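Local coordinates for cystalysin (Treponema denticola, PDB 1C7N), which binds pyridoxal-5'-phosphate and belongs to the aminotransferase class I and II family of PLP-dependent proteins, at residues A[54-59]-A[274-279]; A[46-51]-A[286-291]; A[24-29]-A[346-351]. All blocks are in the same frame, centred on the assembly; numbering follows the deposited sequence.

Contacts 1 and 2 share helix 47-59 and helix 275-287, contact 2 adding the start of helix 289-313; their centres lie about 14 Å apart and both touch the second subunit. Contact 1 is buried and mostly apolar, with a tyrosine ring and leucine methyls bridging the helices. Contact 2 is partly buried: proline, tryptophan and cysteine pack on its inner side, while water-linked glutamates border the outer one. Contact 3, also partly buried, stands apart, its centre about 38 and 35 Å from those of contacts 1 and 2, and no second-subunit residue reaches it. There, a direct amide-to-carbonyl hydrogen bond ties the turn after helix 17-25 to the end of helix 339-350.

Contact 1. Residues A[54-59]-A[274-279]; sequences KKYLDE and TTLGYK
Y56 and K279 mark where the two backbones come nearest, with 8.1 Å between their CA atoms. Segment 54-59 belongs to helix 47-59, and 275-279 begins helix 275-287, with T274 as N-cap accepting from G277 N through OG1. The axes of these short pieces come no closer than 11.1 Å and run at 133°, nearer antiparallel than parallel.

The Y56 ring spans much of that gap. Its CG stands anti to the backbone N (chi1 -165°), which carries the ring toward the other helix. K279 lays its aliphatic chain over one face: its CG sits 3.8 Å from the centroid of the Y56 ring, a CH-pi contact displaced toward the rim near CG and CD1. A bend at chi2 (65°) takes K279 CD across to the CD2 and CE2 side of the same ring. In the ring plane, at the edge, L276 CD2 approaches Y56 CD1 to 3.9 Å. The same leucine methyl meets L57 CD2 at 4.1 Å, the two leucine side chains crossing at about a right angle. T275 OG1 also lies by the ring edge, 3.4 Å from Y56 CE1.

No hydrogen bond joins the segments directly; a water bridges them instead. It lies 2.9 Å from Y56 OH and donates to T275 O at 2.7 Å. Beyond the leucines lies the second subunit, where L57 and L276 each pack against their own counterparts, and K54 and D58 form salt bridges with D58 and K54 of that subunit.

The chemistry therefore grades from methyl groups at the dimer interface to a hydrated phenol tip: dispersion and CH-pi packing hold the helices together, while the water joins the backbone carbonyl of T275 to the tyrosine hydroxyl.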
# COMPACT_ATOMS: atom_id res chain seq x y z
N LYS A 54 17.07 -9.18 5.40
CA LYS A 54 17.18 -10.15 6.48
C LYS A 54 17.87 -9.50 7.69
O LYS A 54 17.47 -9.71 8.83
CB LYS A 54 17.94 -11.38 6.00
CG LYS A 54 17.15 -12.22 5.00
CD LYS A 54 18.04 -13.11 4.15
CE LYS A 54 18.83 -14.10 4.98
NZ LYS A 54 19.67 -14.98 4.13
N LYS A 55 18.91 -8.72 7.43
CA LYS A 55 19.62 -8.03 8.50
C LYS A 55 18.66 -7.07 9.20
O LYS A 55 18.63 -7.00 10.43
CB LYS A 55 20.80 -7.23 7.93
CG LYS A 55 21.45 -6.27 8.93
CD LYS A 55 22.60 -5.50 8.30
CE LYS A 55 23.21 -4.51 9.28
NZ LYS A 55 24.25 -3.67 8.62
N TYR A 56 17.87 -6.35 8.41
CA TYR A 56 16.91 -5.39 8.94
C TYR A 56 15.83 -6.08 9.78
O TYR A 56 15.43 -5.57 10.82
CB TYR A 56 16.25 -4.61 7.81
CG TYR A 56 15.52 -3.36 8.25
CD1 TYR A 56 14.21 -3.12 7.84
CD2 TYR A 56 16.15 -2.40 9.04
CE1 TYR A 56 13.54 -1.95 8.21
CE2 TYR A 56 15.49 -1.23 9.41
CZ TYR A 56 14.19 -1.01 8.99
OH TYR A 56 13.54 0.16 9.32
N LEU A 57 15.36 -7.24 9.31
CA LEU A 57 14.33 -7.98 10.03
C LEU A 57 14.80 -8.36 11.43
O LEU A 57 14.00 -8.48 12.35
CB LEU A 57 13.93 -9.23 9.24
CG LEU A 57 13.01 -8.98 8.04
CD1 LEU A 57 12.85 -10.26 7.22
CD2 LEU A 57 11.66 -8.51 8.54
N ASP A 58 16.11 -8.53 11.59
CA ASP A 58 16.67 -8.89 12.89
C ASP A 58 16.81 -7.69 13.82
O ASP A 58 16.98 -7.86 15.03
CB ASP A 58 18.05 -9.55 12.74
CG ASP A 58 17.97 -10.99 12.29
OD1 ASP A 58 17.01 -11.69 12.67
OD2 ASP A 58 18.89 -11.44 11.56
N GLU A 59 16.74 -6.48 13.27
CA GLU A 59 16.89 -5.26 14.07
C GLU A 59 15.61 -4.49 14.37
O GLU A 59 15.38 -4.07 15.51
CB GLU A 59 17.83 -4.27 13.36
CG GLU A 59 19.08 -4.84 12.70
CD GLU A 59 19.87 -3.77 11.93
OE1 GLU A 59 19.25 -3.01 11.15
OE2 GLU A 59 21.10 -3.69 12.10
N THR A 274 4.54 0.77 5.11
CA THR A 274 5.34 -0.43 4.86
C THR A 274 6.84 -0.25 5.10
O THR A 274 7.57 0.17 4.21
CB THR A 274 5.13 -0.93 3.43
OG1 THR A 274 6.18 -1.85 3.09
CG2 THR A 274 5.13 0.23 2.45
N THR A 275 7.27 -0.61 6.31
CA THR A 275 8.66 -0.50 6.73
C THR A 275 9.70 -1.12 5.79
O THR A 275 10.76 -0.54 5.56
CB THR A 275 8.86 -1.12 8.12
OG1 THR A 275 10.24 -1.02 8.49
CG2 THR A 275 8.44 -2.57 8.12
N LEU A 276 9.40 -2.31 5.27
CA LEU A 276 10.34 -2.98 4.38
C LEU A 276 10.42 -2.28 3.03
O LEU A 276 11.45 -2.33 2.36
CB LEU A 276 9.95 -4.44 4.19
CG LEU A 276 9.98 -5.23 5.51
CD1 LEU A 276 9.51 -6.66 5.27
CD2 LEU A 276 11.40 -5.21 6.07
N GLY A 277 9.33 -1.62 2.64
CA GLY A 277 9.32 -0.90 1.38
C GLY A 277 10.32 0.24 1.42
O GLY A 277 11.09 0.45 0.49
N TYR A 278 10.32 0.99 2.52
CA TYR A 278 11.26 2.09 2.65
C TYR A 278 12.70 1.58 2.65
O TYR A 278 13.54 2.11 1.93
CB TYR A 278 11.00 2.89 3.93
CG TYR A 278 9.70 3.66 3.90
CD1 TYR A 278 8.58 3.23 4.61
CD2 TYR A 278 9.58 4.81 3.12
CE1 TYR A 278 7.38 3.92 4.55
CE2 TYR A 278 8.37 5.51 3.06
CZ TYR A 278 7.28 5.06 3.78
OH TYR A 278 6.09 5.75 3.73
N LYS A 279 12.98 0.55 3.44
CA LYS A 279 14.33 -0.00 3.54
C LYS A 279 14.83 -0.64 2.24
O LYS A 279 16.01 -0.53 1.91
CB LYS A 279 14.40 -1.04 4.66
CG LYS A 279 15.82 -1.50 4.97
CD LYS A 279 16.67 -0.36 5.52
CE LYS A 279 18.07 -0.83 5.87
NZ LYS A 279 18.92 0.30 6.34
O HOH W 1 12.06 1.28 7.11

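Contact 2. Residues A[46-51]-A[286-291]; sequences PPELIE and KECGKW
P46 rests on the indole of W291 like a lid. Its CG lies over one face, 3.5 Å from the centroid of the six-membered ring and 21° off the ring normal, a close CH-pi contact. W291 CG is anti to the backbone N (chi1 177°), which points CG toward segment 46-51; P46 alone of the two prolines lies over the face. P47 meets the indole differently, its CD 3.9 Å from W291 CD1 and the two side chains at about a right angle. At the rim of the P46 ring, CB touches C288 SG at 3.5 Å, and that sulfur also reaches the CB atoms of E48 and L49.

E48 and E287 cross obliquely, CB to CB 3.9 Å, with their carboxylate planes turned 80° apart. One water donates to both E48 O and E287 OE1, at 2.7 and 2.8 Å respectively. Another donates to E287 O and accepts from W291 N, with a weak bond to E48 OE1, whose stronger partner is Y3 OH. E48 OE2 is buried here without a polar partner in the model.

C288 is the joint between helices 275-287 and 289-313, and the start of helix 47-59 fits against it. Y3 and F5 from the N-terminal stretch pack on W291, F240 of helix 237-240 touches C288 and W291, and L49 runs on to A280, I283 and C284 of helix 275-287.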
# COMPACT_ATOMS: atom_id res chain seq x y z
N PRO A 46 18.56 -8.73 -6.08
CA PRO A 46 19.98 -8.53 -5.75
C PRO A 46 20.32 -9.16 -4.40
O PRO A 46 19.58 -9.00 -3.43
CB PRO A 46 20.12 -7.02 -5.73
CG PRO A 46 19.08 -6.57 -6.71
CD PRO A 46 17.91 -7.44 -6.37
N PRO A 47 21.45 -9.87 -4.31
CA PRO A 47 21.86 -10.51 -3.06
C PRO A 47 21.94 -9.50 -1.90
O PRO A 47 21.53 -9.79 -0.78
CB PRO A 47 23.21 -11.12 -3.40
CG PRO A 47 23.09 -11.40 -4.87
CD PRO A 47 22.41 -10.16 -5.39
N GLU A 48 22.48 -8.31 -2.18
CA GLU A 48 22.60 -7.28 -1.16
C GLU A 48 21.24 -6.92 -0.57
O GLU A 48 21.11 -6.71 0.64
CB GLU A 48 23.26 -6.02 -1.73
CG GLU A 48 24.72 -6.19 -2.16
CD GLU A 48 24.87 -6.66 -3.60
OE1 GLU A 48 26.02 -6.68 -4.09
OE2 GLU A 48 23.85 -6.99 -4.24
N LEU A 49 20.23 -6.83 -1.43
CA LEU A 49 18.88 -6.50 -0.97
C LEU A 49 18.36 -7.59 -0.04
O LEU A 49 17.90 -7.30 1.07
CB LEU A 49 17.91 -6.34 -2.15
CG LEU A 49 16.45 -6.08 -1.76
CD1 LEU A 49 16.37 -4.84 -0.90
CD2 LEU A 49 15.58 -5.92 -3.01
N ILE A 50 18.43 -8.84 -0.49
CA ILE A 50 17.96 -9.96 0.31
C ILE A 50 18.70 -10.02 1.65
O ILE A 50 18.07 -10.10 2.70
CB ILE A 50 18.13 -11.29 -0.45
CG1 ILE A 50 17.32 -11.27 -1.74
CG2 ILE A 50 17.66 -12.45 0.41
CD1 ILE A 50 15.82 -11.19 -1.52
N GLU A 51 20.03 -9.97 1.61
CA GLU A 51 20.81 -10.00 2.83
C GLU A 51 20.51 -8.76 3.67
O GLU A 51 20.45 -8.82 4.90
CB GLU A 51 22.31 -10.08 2.50
CG GLU A 51 22.68 -11.34 1.72
CD GLU A 51 24.17 -11.49 1.47
OE1 GLU A 51 24.55 -12.49 0.81
OE2 GLU A 51 24.96 -10.63 1.92
N LYS A 286 21.74 2.30 -2.41
CA LYS A 286 23.05 2.32 -1.78
C LYS A 286 23.97 1.14 -2.10
O LYS A 286 25.18 1.31 -2.20
CB LYS A 286 22.91 2.39 -0.26
CG LYS A 286 22.46 3.72 0.29
CD LYS A 286 22.47 3.69 1.81
CE LYS A 286 22.18 5.06 2.40
NZ LYS A 286 22.19 5.01 3.89
N GLU A 287 23.40 -0.05 -2.27
CA GLU A 287 24.22 -1.25 -2.49
C GLU A 287 24.07 -2.08 -3.75
O GLU A 287 24.94 -2.88 -4.06
CB GLU A 287 24.01 -2.21 -1.31
CG GLU A 287 24.17 -1.60 0.07
CD GLU A 287 23.86 -2.60 1.18
OE1 GLU A 287 24.54 -3.65 1.23
OE2 GLU A 287 22.94 -2.34 1.99
N CYS A 288 22.98 -1.91 -4.49
CA CYS A 288 22.76 -2.75 -5.65
C CYS A 288 23.16 -2.21 -7.02
O CYS A 288 22.66 -2.67 -8.04
CB CYS A 288 21.30 -3.18 -5.66
SG CYS A 288 20.83 -3.98 -4.10
N GLY A 289 24.09 -1.26 -7.04
CA GLY A 289 24.55 -0.69 -8.29
C GLY A 289 25.23 -1.69 -9.22
O GLY A 289 24.96 -1.71 -10.42
N LYS A 290 26.11 -2.51 -8.67
CA LYS A 290 26.83 -3.51 -9.47
C LYS A 290 25.87 -4.55 -10.04
O LYS A 290 26.06 -5.05 -11.15
CB LYS A 290 27.89 -4.23 -8.64
CG LYS A 290 28.95 -3.35 -8.00
CD LYS A 290 29.81 -2.64 -9.02
CE LYS A 290 31.05 -2.07 -8.35
NZ LYS A 290 30.72 -1.33 -7.09
N TRP A 291 24.85 -4.90 -9.26
CA TRP A 291 23.89 -5.89 -9.71
C TRP A 291 23.15 -5.34 -10.92
O TRP A 291 22.94 -6.04 -11.91
CB TRP A 291 22.90 -6.23 -8.59
CG TRP A 291 21.85 -7.20 -9.02
CD1 TRP A 291 21.90 -8.56 -8.96
CD2 TRP A 291 20.59 -6.87 -9.60
NE1 TRP A 291 20.74 -9.10 -9.48
CE2 TRP A 291 19.92 -8.08 -9.88
CE3 TRP A 291 19.95 -5.66 -9.92
CZ2 TRP A 291 18.65 -8.12 -10.46
CZ3 TRP A 291 18.69 -5.70 -10.49
CH2 TRP A 291 18.06 -6.93 -10.76
O HOH W 2 23.33 -6.06 2.05
O HOH W 3 25.40 -4.34 -6.47

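Contact 3. Residues A[24-29]-A[346-351]; sequences SQNPEV and MIHKAQ
N26 reaches across to I347 and H348 and carries the polar part of this contact. Its CG lies anti to the backbone N (chi1 -173°), which sends CG toward the last turn of helix 339-350. Starting at the root, N26 CB packs on I347 CG2 at 3.7 Å. Next, N26 CG passes H348 CD2 at 4.0 Å, the asparagine and histidine side chains sliding past each other in opposite directions. At the tip, ND2 donates to I347 O over 2.8 Å, with an N-H...O angle of 146°. The carbonyl oxygen lies in the plane of the N26 amide, but the donor sits 41° above the carbonyl's own plane. ND2 also donates to a water 3.1 Å away, and this water in turn donates to H348 O, so ND2 reaches I347 O directly and H348 O through the water. The other branch, OD1, turns back and takes a weak bond from E28 N at 2.9 Å.

On the flanks, glutamine amides meet aliphatic groups. Q25 NE2 lies 3.7 Å from I347 CD1, the side chains at about a right angle. Q351 OE1 touches V29 CG2 at 3.5 Å while accepting from G30 N. Q351, with positive phi, leads the chain out of the helix, and R385 of helix 376-393 donates to the carbonyls of A350 and Q351.

N26 opens a type I beta turn closed by V29 N to N26 O; with P27 next and OD1 reaching E28 N, this is an Asx-Pro turn, though its side-chain bond is weak. It ends helix 17-25 and docks on the C-terminal end of helix 339-350.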
# COMPACT_ATOMS: atom_id res chain seq x y z
N SER A 24 -3.69 -19.81 -16.31
CA SER A 24 -5.10 -19.53 -16.50
C SER A 24 -5.42 -19.45 -18.00
O SER A 24 -6.49 -19.87 -18.44
CB SER A 24 -5.47 -18.21 -15.84
OG SER A 24 -6.85 -17.93 -16.01
N GLN A 25 -4.48 -18.91 -18.76
CA GLN A 25 -4.67 -18.78 -20.20
C GLN A 25 -4.49 -20.10 -20.93
O GLN A 25 -5.18 -20.38 -21.91
CB GLN A 25 -3.68 -17.75 -20.76
CG GLN A 25 -4.13 -16.31 -20.56
CD GLN A 25 -3.06 -15.32 -20.96
OE1 GLN A 25 -3.33 -14.13 -21.09
NE2 GLN A 25 -1.84 -15.80 -21.15
N ASN A 26 -3.57 -20.92 -20.44
CA ASN A 26 -3.31 -22.21 -21.06
C ASN A 26 -3.00 -23.26 -20.00
O ASN A 26 -1.84 -23.48 -19.66
CB ASN A 26 -2.13 -22.09 -22.03
CG ASN A 26 -1.91 -23.36 -22.84
OD1 ASN A 26 -2.36 -24.44 -22.46
ND2 ASN A 26 -1.20 -23.23 -23.96
N PRO A 27 -4.04 -23.91 -19.45
CA PRO A 27 -3.86 -24.94 -18.42
C PRO A 27 -2.95 -26.09 -18.86
O PRO A 27 -2.40 -26.80 -18.02
CB PRO A 27 -5.29 -25.41 -18.17
CG PRO A 27 -6.10 -24.18 -18.41
CD PRO A 27 -5.47 -23.63 -19.67
N GLU A 28 -2.78 -26.25 -20.17
CA GLU A 28 -1.94 -27.32 -20.71
C GLU A 28 -0.48 -26.91 -20.92
O GLU A 28 0.32 -27.71 -21.41
CB GLU A 28 -2.51 -27.81 -22.05
CG GLU A 28 -3.71 -28.75 -21.95
CD GLU A 28 -4.81 -28.21 -21.07
OE1 GLU A 28 -4.76 -28.43 -19.84
OE2 GLU A 28 -5.73 -27.55 -21.60
N VAL A 29 -0.13 -25.69 -20.55
CA VAL A 29 1.24 -25.21 -20.72
C VAL A 29 2.26 -26.17 -20.10
O VAL A 29 2.06 -26.66 -18.99
CB VAL A 29 1.42 -23.80 -20.11
CG1 VAL A 29 1.23 -23.85 -18.60
CG2 VAL A 29 2.78 -23.25 -20.46
N MET A 346 0.23 -17.67 -30.26
CA MET A 346 1.33 -17.58 -29.31
C MET A 346 1.10 -18.42 -28.06
O MET A 346 1.97 -19.16 -27.63
CB MET A 346 1.58 -16.12 -28.91
CG MET A 346 2.01 -15.22 -30.07
SD MET A 346 3.46 -15.82 -30.94
CE MET A 346 3.40 -14.81 -32.41
N ILE A 347 -0.10 -18.30 -27.49
CA ILE A 347 -0.45 -19.03 -26.28
C ILE A 347 -0.58 -20.54 -26.44
O ILE A 347 -0.06 -21.29 -25.63
CB ILE A 347 -1.77 -18.52 -25.69
CG1 ILE A 347 -1.61 -17.08 -25.20
CG2 ILE A 347 -2.22 -19.42 -24.54
CD1 ILE A 347 -2.90 -16.47 -24.66
N HIS A 348 -1.26 -20.98 -27.49
CA HIS A 348 -1.49 -22.41 -27.68
C HIS A 348 -0.59 -23.17 -28.63
O HIS A 348 -0.42 -24.38 -28.48
CB HIS A 348 -2.96 -22.65 -28.06
CG HIS A 348 -3.93 -22.19 -27.01
ND1 HIS A 348 -4.46 -20.92 -27.00
CD2 HIS A 348 -4.44 -22.83 -25.93
CE1 HIS A 348 -5.26 -20.79 -25.95
NE2 HIS A 348 -5.26 -21.93 -25.29
N LYS A 349 -0.01 -22.49 -29.62
CA LYS A 349 0.87 -23.18 -30.55
C LYS A 349 2.33 -23.04 -30.16
O LYS A 349 3.08 -24.01 -30.18
CB LYS A 349 0.67 -22.66 -31.98
CG LYS A 349 -0.71 -22.96 -32.55
CD LYS A 349 -0.99 -24.46 -32.57
CE LYS A 349 -2.39 -24.75 -33.09
NZ LYS A 349 -2.71 -26.21 -33.05
N ALA A 350 2.73 -21.82 -29.80
CA ALA A 350 4.12 -21.56 -29.41
C ALA A 350 4.34 -21.59 -27.90
O ALA A 350 5.47 -21.69 -27.44
CB ALA A 350 4.55 -20.20 -29.96
N GLN A 351 3.25 -21.51 -27.14
CA GLN A 351 3.34 -21.49 -25.69
C GLN A 351 4.36 -20.45 -25.26
O GLN A 351 5.18 -20.67 -24.37
CB GLN A 351 3.71 -22.87 -25.14
CG GLN A 351 2.51 -23.78 -25.01
CD GLN A 351 2.85 -25.11 -24.38
OE1 GLN A 351 3.40 -25.17 -23.28
NE2 GLN A 351 2.51 -26.19 -25.08
O HOH W 4 -0.65 -25.64 -25.88